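Local atomic coordinates of fanconi-associated nuclease 1 homolog (Pseudomonas aeruginosa, PDB entry 5Y7Q), a protein that belongs to the FAN1 family of nuclease homologues, combining a helix-rich body with a VRR-NUC domain, and is bound to DNA in this crystal structure. Residues E256-L261 / Q288-Q293; S318-E323 / P353-K358. All coordinates share one frame; numbering follows the deposited sequence.

Contact 1: E256-L261 / Q288-Q293; sequences EPLEEL and QHCEKQ. With nucleotides of chain D.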
ATOM      1  N   GLU A 256      -7.311  18.642   9.763  1.00112.27           N
ATOM      2  CA  GLU A 256      -8.575  18.809  10.472  1.00117.07           C
ATOM      3  C   GLU A 256      -8.447  18.314  11.916  1.00113.33           C
ATOM      4  O   GLU A 256      -7.833  17.270  12.165  1.00109.48           O
ATOM      5  CB  GLU A 256      -9.687  18.044   9.739  1.00122.07           C
ATOM      6  CG  GLU A 256     -11.118  18.410  10.129  1.00132.17           C
ATOM      7  CD  GLU A 256     -12.117  18.245   8.981  1.00138.46           C
ATOM      8  OE1 GLU A 256     -11.782  18.604   7.824  1.00139.44           O
ATOM      9  OE2 GLU A 256     -13.242  17.758   9.247  1.00137.36           O
ATOM     10  N   PRO A 257      -9.006  19.039  12.883  1.00113.27           N
ATOM     11  CA  PRO A 257      -8.889  18.611  14.285  1.00110.28           C
ATOM     12  C   PRO A 257      -9.645  17.319  14.544  1.00104.60           C
ATOM     13  O   PRO A 257     -10.778  17.138  14.095  1.00109.22           O
ATOM     14  CB  PRO A 257      -9.508  19.774  15.064  1.00113.98           C
ATOM     15  CG  PRO A 257     -10.461  20.399  14.082  1.00117.00           C
ATOM     16  CD  PRO A 257      -9.784  20.278  12.744  1.00113.80           C
ATOM     17  N   LEU A 258      -9.025  16.427  15.306  1.00 98.41           N
ATOM     18  CA  LEU A 258      -9.664  15.143  15.537  1.00 92.47           C
ATOM     19  C   LEU A 258     -11.006  15.255  16.234  1.00 88.85           C
ATOM     20  O   LEU A 258     -11.721  14.257  16.267  1.00 84.39           O
ATOM     21  CB  LEU A 258      -8.774  14.230  16.376  1.00 92.90           C
ATOM     22  CG  LEU A 258      -7.439  13.850  15.767  1.00 89.88           C
ATOM     23  CD1 LEU A 258      -6.683  13.137  16.830  1.00 85.21           C
ATOM     24  CD2 LEU A 258      -7.626  12.972  14.545  1.00 89.58           C
ATOM     25  N   GLU A 259     -11.359  16.401  16.819  1.00 92.21           N
ATOM     26  CA  GLU A 259     -12.616  16.474  17.559  1.00 94.88           C
ATOM     27  C   GLU A 259     -13.796  16.172  16.641  1.00 93.75           C
ATOM     28  O   GLU A 259     -14.589  15.251  16.895  1.00101.47           O
ATOM     29  CB  GLU A 259     -12.769  17.844  18.223  1.00110.62           C
ATOM     30  CG  GLU A 259     -14.089  18.019  19.005  1.00125.61           C
ATOM     31  CD  GLU A 259     -14.232  19.393  19.698  1.00130.94           C
ATOM     32  OE1 GLU A 259     -13.693  19.560  20.815  1.00128.14           O
ATOM     33  OE2 GLU A 259     -14.891  20.301  19.131  1.00130.99           O
ATOM     34  N   GLU A 260     -13.895  16.906  15.534  1.00 92.51           N
ATOM     35  CA  GLU A 260     -14.977  16.660  14.587  1.00102.09           C
ATOM     36  C   GLU A 260     -14.704  15.438  13.716  1.00 99.04           C
ATOM     37  O   GLU A 260     -15.650  14.773  13.269  1.00 97.35           O
ATOM     38  CB  GLU A 260     -15.229  17.909  13.729  1.00110.41           C
ATOM     39  CG  GLU A 260     -13.999  18.504  13.044  1.00112.87           C
ATOM     40  CD  GLU A 260     -14.273  19.864  12.371  1.00116.85           C
ATOM     41  OE1 GLU A 260     -14.339  20.892  13.085  1.00111.45           O
ATOM     42  OE2 GLU A 260     -14.412  19.904  11.125  1.00116.37           O
ATOM     43  N   LEU A 261     -13.431  15.110  13.484  1.00 96.51           N
ATOM     44  CA  LEU A 261     -13.109  13.858  12.807  1.00 92.15           C
ATOM     45  C   LEU A 261     -13.714  12.673  13.544  1.00 86.66           C
ATOM     46  O   LEU A 261     -14.418  11.851  12.946  1.00 88.44           O
ATOM     47  CB  LEU A 261     -11.596  13.693  12.686  1.00 90.86           C
ATOM     48  CG  LEU A 261     -10.912  14.472  11.571  1.00 95.17           C
ATOM     49  CD1 LEU A 261      -9.453  14.088  11.510  1.00 98.30           C
ATOM     50  CD2 LEU A 261     -11.590  14.215  10.244  1.00 93.33           C
ATOM     51  N   GLN A 288      -1.690   7.660  16.655  1.00 61.82           N
ATOM     52  CA  GLN A 288      -0.289   8.021  16.454  1.00 63.97           C
ATOM     53  C   GLN A 288      -0.126   9.526  16.450  1.00 72.38           C
ATOM     54  O   GLN A 288       0.745  10.076  17.138  1.00 79.15           O
ATOM     55  CB  GLN A 288       0.250   7.435  15.153  1.00 69.24           C
ATOM     56  CG  GLN A 288       0.601   5.970  15.247  1.00 83.10           C
ATOM     57  CD  GLN A 288       1.357   5.455  14.036  1.00 90.71           C
ATOM     58  OE1 GLN A 288       1.172   5.941  12.923  1.00 90.73           O
ATOM     59  NE2 GLN A 288       2.216   4.456  14.251  1.00 98.81           N
ATOM     60  N   HIS A 289      -0.976  10.211  15.686  1.00 75.38           N
ATOM     61  CA  HIS A 289      -0.944  11.664  15.664  1.00 70.81           C
ATOM     62  C   HIS A 289      -1.066  12.223  17.078  1.00 74.87           C
ATOM     63  O   HIS A 289      -0.325  13.134  17.464  1.00 79.00           O
ATOM     64  CB  HIS A 289      -2.058  12.181  14.757  1.00 73.37           C
ATOM     65  CG  HIS A 289      -2.187  13.672  14.745  1.00 86.04           C
ATOM     66  ND1 HIS A 289      -1.222  14.498  14.208  1.00 92.52           N
ATOM     67  CD2 HIS A 289      -3.168  14.485  15.204  1.00 91.17           C
ATOM     68  CE1 HIS A 289      -1.606  15.756  14.336  1.00100.81           C
ATOM     69  NE2 HIS A 289      -2.784  15.776  14.936  1.00 99.53           N
ATOM     70  N   CYS A 290      -1.972  11.659  17.880  1.00 73.33           N
ATOM     71  CA  CYS A 290      -2.149  12.148  19.245  1.00 77.83           C
ATOM     72  C   CYS A 290      -0.868  12.007  20.045  1.00 83.34           C
ATOM     73  O   CYS A 290      -0.440  12.945  20.732  1.00 84.04           O
ATOM     74  CB  CYS A 290      -3.270  11.389  19.938  1.00 78.23           C
ATOM     75  SG  CYS A 290      -4.869  11.890  19.411  1.00 86.11           S
ATOM     76  N   GLU A 291      -0.254  10.825  19.978  1.00 81.58           N
ATOM     77  CA  GLU A 291       0.984  10.575  20.699  1.00 79.16           C
ATOM     78  C   GLU A 291       2.050  11.577  20.287  1.00 81.21           C
ATOM     79  O   GLU A 291       2.825  12.047  21.128  1.00 92.00           O
ATOM     80  CB  GLU A 291       1.441   9.139  20.436  1.00 88.03           C
ATOM     81  CG  GLU A 291       1.977   8.376  21.639  1.00 89.67           C
ATOM     82  CD  GLU A 291       2.438   6.963  21.275  1.00 92.80           C
ATOM     83  OE1 GLU A 291       1.819   6.325  20.382  1.00 84.23           O
ATOM     84  OE2 GLU A 291       3.436   6.504  21.875  1.00 99.11           O
ATOM     85  N   LYS A 292       2.080  11.948  19.003  1.00 78.02           N
ATOM     86  CA  LYS A 292       3.018  12.974  18.561  1.00 84.20           C
ATOM     87  C   LYS A 292       2.759  14.294  19.276  1.00 90.02           C
ATOM     88  O   LYS A 292       3.692  14.952  19.750  1.00 94.70           O
ATOM     89  CB  LYS A 292       2.939  13.147  17.046  1.00 86.85           C
ATOM     90  CG  LYS A 292       3.658  12.046  16.269  1.00 89.69           C
ATOM     91  CD  LYS A 292       4.372  12.573  15.021  1.00 98.89           C
ATOM     92  CE  LYS A 292       5.156  13.869  15.291  1.00111.17           C
ATOM     93  NZ  LYS A 292       6.037  13.850  16.515  1.00114.80           N
ATOM     94  N   GLN A 293       1.488  14.688  19.374  1.00 90.41           N
ATOM     95  CA  GLN A 293       1.075  15.883  20.108  1.00 91.37           C
ATOM     96  C   GLN A 293       1.279  15.755  21.608  1.00 88.20           C
ATOM     97  O   GLN A 293       0.975  16.707  22.337  1.00 92.01           O
ATOM     98  CB  GLN A 293      -0.395  16.208  19.824  1.00 90.99           C
ATOM     99  CG  GLN A 293      -0.611  17.302  18.797  1.00 98.62           C
ATOM    100  CD  GLN A 293       0.363  17.214  17.634  1.00 99.91           C
ATOM    101  OE1 GLN A 293       1.249  18.063  17.479  1.00100.30           O
ATOM    102  NE2 GLN A 293       0.203  16.185  16.810  1.00 96.37           N
TER
ATOM    103  P    DT D   4       8.341  11.890  19.543  1.00166.81           P
ATOM    104  OP1  DT D   4       8.524  13.336  19.774  1.00175.87           O
ATOM    105  OP2  DT D   4       6.980  11.305  19.550  1.00166.46           O
ATOM    106  O5'  DT D   4       9.030  11.533  18.161  1.00164.21           O
ATOM    107  C5'  DT D   4       8.275  11.606  17.003  1.00172.99           C
ATOM    108  C4'  DT D   4       9.168  11.695  15.803  1.00181.61           C
ATOM    109  O4'  DT D   4      10.122  10.604  15.862  1.00179.36           O
ATOM    110  C3'  DT D   4       8.440  11.515  14.475  1.00191.37           C
ATOM    111  O3'  DT D   4       9.220  12.083  13.422  1.00200.11           O
ATOM    112  C2'  DT D   4       8.433  10.004  14.378  1.00189.85           C
ATOM    113  C1'  DT D   4       9.878   9.755  14.766  1.00184.19           C
ATOM    114  N1   DT D   4      10.193   8.375  15.138  1.00178.47           N
ATOM    115  C2   DT D   4      11.357   7.845  14.658  1.00176.63           C
ATOM    116  O2   DT D   4      12.124   8.469  13.950  1.00177.93           O
ATOM    117  N3   DT D   4      11.603   6.553  15.016  1.00177.00           N
ATOM    118  C4   DT D   4      10.809   5.747  15.817  1.00178.21           C
ATOM    119  O4   DT D   4      11.124   4.586  16.094  1.00174.34           O
ATOM    120  C5   DT D   4       9.590   6.374  16.289  1.00179.09           C
ATOM    121  C6   DT D   4       9.332   7.646  15.934  1.00177.40           C
TER
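The imidazole of His-289 meets Leu-258 at its edge: methyl CD1 lies near the ring plane, 4.1 Å from CD2 of the histidine. Over one face of the same ring sits the amide nitrogen of Gln-293, with NE2 3.0 Å above the plane and displaced toward the rim. That amide also turns back to the main chain, where NE2 of Gln-293 gives a weak, bent bond to the carbonyl O of His-289 (3.2 Å, 128° at the hydrogen). Phe-252, from helix 236-253, makes an edge-to-face ring contact with the imidazole. His-289 reaches across because its CG is anti to the backbone N (chi1 175°), and it passes Leu-258 running in the opposite direction.

The rest of the contact is sulfur against methyl: SG of Cys-290 is 3.4 Å from CD1 of Leu-258, so a single leucine branch serves both partners. No hydrogen bond joins the two segments, and only 100 Å² is buried between them. Here the start of helix 258-264, with Pro-257 as N-cap, leans on the C-terminal end of helix 273-292, in the all-helical middle region that in FAN1 proteins is generally described as TPR-like. Leu-258 also packs on Phe-252 and on Phe-286, one turn back along helix 273-292, while the buried Cys-290 also touches Leu-298, Ala-299 and Leu-302 of helix 296-304.

Beyond this apolar patch the helix end turns to DNA. Lys-292, its chain bent at three successive torsions, brings NZ to 3.2 Å from C5' of nucleotide DT4 of chain D, and it packs on a further phosphate of the bound DNA.

Contact 2: S318-E323 / P353-K358; sequences SLERGE and PRLQGK. With nucleotides of chain D.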
ATOM      1  N   SER A 318       1.281   4.045  25.651  1.00 66.94           N
ATOM      2  CA  SER A 318       0.751   5.395  25.836  1.00 65.96           C
ATOM      3  C   SER A 318       0.368   5.650  27.287  1.00 61.24           C
ATOM      4  O   SER A 318       0.668   6.719  27.827  1.00 57.97           O
ATOM      5  CB  SER A 318      -0.453   5.641  24.932  1.00 75.48           C
ATOM      6  OG  SER A 318      -0.050   5.838  23.593  1.00 80.55           O
ATOM      7  N   LEU A 319      -0.302   4.691  27.934  1.00 54.93           N
ATOM      8  CA  LEU A 319      -0.611   4.865  29.347  1.00 60.44           C
ATOM      9  C   LEU A 319       0.664   5.098  30.143  1.00 67.56           C
ATOM     10  O   LEU A 319       0.746   6.040  30.948  1.00 63.61           O
ATOM     11  CB  LEU A 319      -1.382   3.662  29.881  1.00 53.17           C
ATOM     12  CG  LEU A 319      -2.853   3.540  29.462  1.00 55.95           C
ATOM     13  CD1 LEU A 319      -3.355   2.100  29.482  1.00 51.24           C
ATOM     14  CD2 LEU A 319      -3.764   4.454  30.298  1.00 53.04           C
ATOM     15  N   GLU A 320       1.690   4.272  29.898  1.00 65.23           N
ATOM     16  CA  GLU A 320       2.961   4.479  30.585  1.00 73.09           C
ATOM     17  C   GLU A 320       3.473   5.906  30.373  1.00 74.19           C
ATOM     18  O   GLU A 320       3.843   6.592  31.332  1.00 81.15           O
ATOM     19  CB  GLU A 320       3.996   3.447  30.128  1.00 69.63           C
ATOM     20  CG  GLU A 320       5.217   3.372  31.034  1.00 71.45           C
ATOM     21  CD  GLU A 320       6.380   2.589  30.424  1.00 85.18           C
ATOM     22  OE1 GLU A 320       7.346   2.263  31.164  1.00 94.98           O
ATOM     23  OE2 GLU A 320       6.344   2.311  29.206  1.00 81.38           O
ATOM     24  N   ARG A 321       3.479   6.380  29.120  1.00 68.63           N
ATOM     25  CA  ARG A 321       3.918   7.746  28.855  1.00 64.08           C
ATOM     26  C   ARG A 321       3.033   8.767  29.571  1.00 73.49           C
ATOM     27  O   ARG A 321       3.528   9.806  30.023  1.00 81.06           O
ATOM     28  CB  ARG A 321       3.952   8.005  27.341  1.00 64.24           C
ATOM     29  CG  ARG A 321       5.353   8.011  26.740  1.00 71.99           C
ATOM     30  CD  ARG A 321       5.450   7.612  25.251  1.00 77.41           C
ATOM     31  NE  ARG A 321       5.431   8.722  24.282  1.00 91.38           N
ATOM     32  CZ  ARG A 321       6.287   9.751  24.243  1.00 99.71           C
ATOM     33  NH1 ARG A 321       7.260   9.894  25.146  1.00 96.31           N
ATOM     34  NH2 ARG A 321       6.155  10.669  23.290  1.00106.64           N
ATOM     35  N   GLY A 322       1.739   8.485  29.721  1.00 67.26           N
ATOM     36  CA  GLY A 322       0.868   9.406  30.426  1.00 74.04           C
ATOM     37  C   GLY A 322       0.920   9.308  31.929  1.00 81.10           C
ATOM     38  O   GLY A 322       0.028   9.815  32.619  1.00 80.92           O
ATOM     39  N   GLU A 323       1.945   8.630  32.447  1.00 81.82           N
ATOM     40  CA  GLU A 323       2.109   8.354  33.872  1.00 80.88           C
ATOM     41  C   GLU A 323       0.908   7.604  34.456  1.00 74.99           C
ATOM     42  O   GLU A 323       0.646   7.677  35.654  1.00 81.23           O
ATOM     43  CB  GLU A 323       2.403   9.643  34.646  1.00 91.07           C
ATOM     44  CG  GLU A 323       3.738  10.293  34.207  1.00102.02           C
ATOM     45  CD  GLU A 323       4.088  11.587  34.951  1.00111.43           C
ATOM     46  OE1 GLU A 323       3.294  12.031  35.822  1.00116.70           O
ATOM     47  OE2 GLU A 323       5.165  12.160  34.659  1.00110.32           O
ATOM     48  N   PRO A 353       8.227  -5.743  32.843  1.00 65.15           N
ATOM     49  CA  PRO A 353       9.115  -5.532  33.999  1.00 64.73           C
ATOM     50  C   PRO A 353       9.319  -4.071  34.336  1.00 70.20           C
ATOM     51  O   PRO A 353       9.559  -3.740  35.505  1.00 73.80           O
ATOM     52  CB  PRO A 353      10.436  -6.187  33.566  1.00 63.13           C
ATOM     53  CG  PRO A 353      10.130  -6.927  32.289  1.00 62.30           C
ATOM     54  CD  PRO A 353       8.977  -6.210  31.668  1.00 59.28           C
ATOM     55  N   ARG A 354       9.256  -3.187  33.341  1.00 64.66           N
ATOM     56  CA  ARG A 354       9.430  -1.768  33.612  1.00 61.57           C
ATOM     57  C   ARG A 354       8.214  -1.198  34.328  1.00 66.85           C
ATOM     58  O   ARG A 354       8.353  -0.333  35.211  1.00 69.87           O
ATOM     59  CB  ARG A 354       9.699  -1.052  32.302  1.00 60.77           C
ATOM     60  CG  ARG A 354       9.701   0.423  32.387  1.00 69.80           C
ATOM     61  CD  ARG A 354      10.264   0.951  31.103  1.00 71.13           C
ATOM     62  NE  ARG A 354       9.389   0.665  29.974  1.00 75.55           N
ATOM     63  CZ  ARG A 354       9.808   0.489  28.723  1.00 85.21           C
ATOM     64  NH1 ARG A 354      11.100   0.547  28.434  1.00 89.30           N
ATOM     65  NH2 ARG A 354       8.934   0.242  27.756  1.00 87.92           N
ATOM     66  N   LEU A 355       7.023  -1.699  33.981  1.00 62.30           N
ATOM     67  CA  LEU A 355       5.813  -1.376  34.727  1.00 61.69           C
ATOM     68  C   LEU A 355       5.835  -1.977  36.127  1.00 66.85           C
ATOM     69  O   LEU A 355       5.414  -1.335  37.095  1.00 68.06           O
ATOM     70  CB  LEU A 355       4.598  -1.886  33.968  1.00 56.76           C
ATOM     71  CG  LEU A 355       4.483  -1.291  32.587  1.00 55.01           C
ATOM     72  CD1 LEU A 355       3.321  -1.928  31.926  1.00 53.44           C
ATOM     73  CD2 LEU A 355       4.323   0.222  32.707  1.00 55.50           C
ATOM     74  N   GLN A 356       6.271  -3.228  36.247  1.00 67.18           N
ATOM     75  CA  GLN A 356       6.389  -3.836  37.560  1.00 65.63           C
ATOM     76  C   GLN A 356       7.280  -2.984  38.444  1.00 73.28           C
ATOM     77  O   GLN A 356       6.951  -2.712  39.603  1.00 81.43           O
ATOM     78  CB  GLN A 356       6.946  -5.247  37.429  1.00 62.80           C
ATOM     79  CG  GLN A 356       6.047  -6.181  36.689  1.00 71.18           C
ATOM     80  CD  GLN A 356       6.654  -7.551  36.501  1.00 82.90           C
ATOM     81  OE1 GLN A 356       5.941  -8.551  36.500  1.00 80.97           O
ATOM     82  NE2 GLN A 356       7.979  -7.608  36.350  1.00 91.99           N
ATOM     83  N   GLY A 357       8.409  -2.536  37.901  1.00 73.41           N
ATOM     84  CA  GLY A 357       9.280  -1.674  38.674  1.00 83.91           C
ATOM     85  C   GLY A 357       8.605  -0.370  39.037  1.00 85.35           C
ATOM     86  O   GLY A 357       8.732   0.114  40.164  1.00 82.72           O
ATOM     87  N   LYS A 358       7.850   0.203  38.092  1.00 81.58           N
ATOM     88  CA  LYS A 358       7.167   1.459  38.371  1.00 74.37           C
ATOM     89  C   LYS A 358       6.065   1.311  39.410  1.00 73.70           C
ATOM     90  O   LYS A 358       5.661   2.314  39.995  1.00 91.79           O
ATOM     91  CB  LYS A 358       6.604   2.060  37.085  1.00 73.65           C
ATOM     92  CG  LYS A 358       7.588   2.976  36.363  1.00 83.01           C
ATOM     93  CD  LYS A 358       7.583   2.718  34.862  1.00 90.50           C
ATOM     94  CE  LYS A 358       8.506   3.667  34.097  1.00 94.66           C
ATOM     95  NZ  LYS A 358       9.943   3.466  34.424  1.00103.26           N
TER
ATOM     96  P    DA D   2      11.601  -0.001  24.655  1.00145.51           P
ATOM     97  OP1  DA D   2      10.187  -0.170  25.053  1.00145.36           O
ATOM     98  OP2  DA D   2      12.099  -0.815  23.528  1.00146.22           O
ATOM     99  O5'  DA D   2      11.872   1.533  24.288  1.00139.17           O
ATOM    100  C5'  DA D   2      11.970   2.526  25.320  1.00133.67           C
ATOM    101  C4'  DA D   2      11.786   3.903  24.732  1.00133.26           C
ATOM    102  O4'  DA D   2      13.029   4.324  24.110  1.00132.62           O
ATOM    103  C3'  DA D   2      10.731   3.950  23.625  1.00142.93           C
ATOM    104  O3'  DA D   2      10.034   5.172  23.636  1.00146.72           O
ATOM    105  C2'  DA D   2      11.564   3.825  22.372  1.00144.34           C
ATOM    106  C1'  DA D   2      12.780   4.623  22.751  1.00141.50           C
ATOM    107  N9   DA D   2      13.907   4.233  21.939  1.00141.61           N
ATOM    108  C8   DA D   2      14.345   2.962  21.697  1.00136.22           C
ATOM    109  N7   DA D   2      15.357   2.904  20.874  1.00136.78           N
ATOM    110  C5   DA D   2      15.575   4.226  20.534  1.00141.81           C
ATOM    111  C6   DA D   2      16.512   4.841  19.697  1.00143.14           C
ATOM    112  N6   DA D   2      17.441   4.169  19.022  1.00140.32           N
ATOM    113  N1   DA D   2      16.460   6.179  19.581  1.00148.02           N
ATOM    114  C2   DA D   2      15.528   6.854  20.263  1.00150.96           C
ATOM    115  N3   DA D   2      14.594   6.386  21.080  1.00149.21           N
ATOM    116  C4   DA D   2      14.676   5.053  21.172  1.00144.24           C
ATOM    117  P    DA D   3       8.940   5.488  22.495  1.00147.18           P
ATOM    118  OP1  DA D   3       7.690   5.730  23.239  1.00149.50           O
ATOM    119  OP2  DA D   3       8.913   4.446  21.447  1.00135.53           O
ATOM    120  O5'  DA D   3       9.460   6.859  21.838  1.00144.46           O
ATOM    121  C5'  DA D   3       9.679   8.005  22.668  1.00143.40           C
ATOM    122  C4'  DA D   3      10.020   9.255  21.865  1.00145.45           C
ATOM    123  O4'  DA D   3      11.184   9.026  21.053  1.00142.89           O
ATOM    124  C3'  DA D   3       8.975   9.727  20.884  1.00153.88           C
ATOM    125  O3'  DA D   3       9.219  11.098  20.621  1.00159.09           O
ATOM    126  C2'  DA D   3       9.287   8.861  19.665  1.00148.89           C
ATOM    127  C1'  DA D   3      10.804   8.907  19.691  1.00145.21           C
ATOM    128  N9   DA D   3      11.474   7.726  19.207  1.00144.60           N
ATOM    129  C8   DA D   3      11.257   6.431  19.586  1.00137.54           C
ATOM    130  N7   DA D   3      12.077   5.578  19.027  1.00135.08           N
ATOM    131  C5   DA D   3      12.909   6.376  18.257  1.00136.36           C
ATOM    132  C6   DA D   3      13.994   6.081  17.417  1.00135.38           C
ATOM    133  N6   DA D   3      14.441   4.840  17.217  1.00135.26           N
ATOM    134  N1   DA D   3      14.606   7.118  16.790  1.00138.39           N
ATOM    135  C2   DA D   3      14.152   8.359  17.001  1.00141.95           C
ATOM    136  N3   DA D   3      13.141   8.756  17.766  1.00149.17           N
ATOM    137  C4   DA D   3      12.559   7.703  18.373  1.00146.84           C
ATOM    138  P    DG D   1      15.374   0.157  30.080  1.00182.23           P
ATOM    139  OP1  DG D   1      14.453   0.751  31.077  1.00183.62           O
ATOM    140  OP2  DG D   1      16.781  -0.156  30.438  1.00179.14           O
ATOM    141  O5'  DG D   1      14.718  -1.176  29.473  1.00175.76           O
ATOM    142  C5'  DG D   1      14.904  -1.500  28.092  1.00170.67           C
ATOM    143  C4'  DG D   1      14.610  -0.290  27.226  1.00170.01           C
ATOM    144  O4'  DG D   1      15.841   0.377  26.866  1.00167.29           O
ATOM    145  C3'  DG D   1      13.907  -0.580  25.890  1.00161.59           C
ATOM    146  O3'  DG D   1      12.500  -0.251  25.975  1.00153.36           O
ATOM    147  C2'  DG D   1      14.636   0.328  24.896  1.00163.79           C
ATOM    148  C1'  DG D   1      15.524   1.189  25.785  1.00166.35           C
ATOM    149  N9   DG D   1      16.713   1.612  25.076  1.00170.65           N
ATOM    150  C8   DG D   1      17.699   0.814  24.553  1.00167.69           C
ATOM    151  N7   DG D   1      18.605   1.481  23.893  1.00169.35           N
ATOM    152  C5   DG D   1      18.168   2.797  23.956  1.00176.73           C
ATOM    153  C6   DG D   1      18.739   3.977  23.424  1.00181.53           C
ATOM    154  O6   DG D   1      19.779   4.105  22.762  1.00181.12           O
ATOM    155  N1   DG D   1      17.970   5.097  23.722  1.00185.21           N
ATOM    156  C2   DG D   1      16.796   5.085  24.443  1.00186.47           C
ATOM    157  N2   DG D   1      16.199   6.270  24.630  1.00191.66           N
ATOM    158  N3   DG D   1      16.254   3.988  24.948  1.00183.10           N
ATOM    159  C4   DG D   1      16.993   2.886  24.665  1.00177.88           C
TER
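Glu-320 fills the tight half of the contact, its extended chain sent across to helix 342-358 with CG anti to the backbone N (chi1 -166°). CG of Glu-320 rests on methyl CD2 of Leu-355 at 3.7 Å. Farther out, the Glu-320 side chain crosses that of Arg-354 at about a right angle, yet the carboxylate and guanidinium planes are tilted only 33° apart. OE1 of Glu-320 takes NE of Arg-354 in a salt bridge of 2.9 Å whose hydrogen bond is bent and weak, while OE2 pairs with Arg-317. With NE so engaged, the far edge of the guanidinium faces the DNA: NH1 of Arg-354 bonds O3' of DG1 of chain D at 2.9 Å, and NH2 of Arg-354 bonds OP1 of DA2 of chain D at 3.0 Å, nearly straight at 171°. Glu-320 is thus a second-shell residue behind an arginine that holds the DNA backbone.

The looser side belongs to exposed Lys-358, whose NZ stays 4.3 Å from OE1 of Glu-320, opposite charges near each other without a salt bridge. A Schellman motif with Glu-323 at C-prime ends helix 311-321. Helix 325-337 lies next along the chain, packing on Leu-355 through Ala-332 and on Lys-358 through Phe-325.

Overall arrangement
Contact 1 closes before contact 2 opens, and their centres lie about 23 Å apart on the same side of the chain's centre. Both belong to the succession of helices from 236-253 to 342-358, ahead of the mixed five-stranded sheet. Helix 296-304 stands between them, touching Cys-290 of contact 1 as well as Ser-318 of contact 2. They also meet directly: CD of Glu-291 is 3.6 Å from OG of Ser-318, and the same glutamate makes a weak, long ion pair with Arg-321. Helices 273-292, 311-321 and 342-358 all end near one DNA strand, so successive nucleotides of chain D, DG1 to DT4, run past adjoining helix ends.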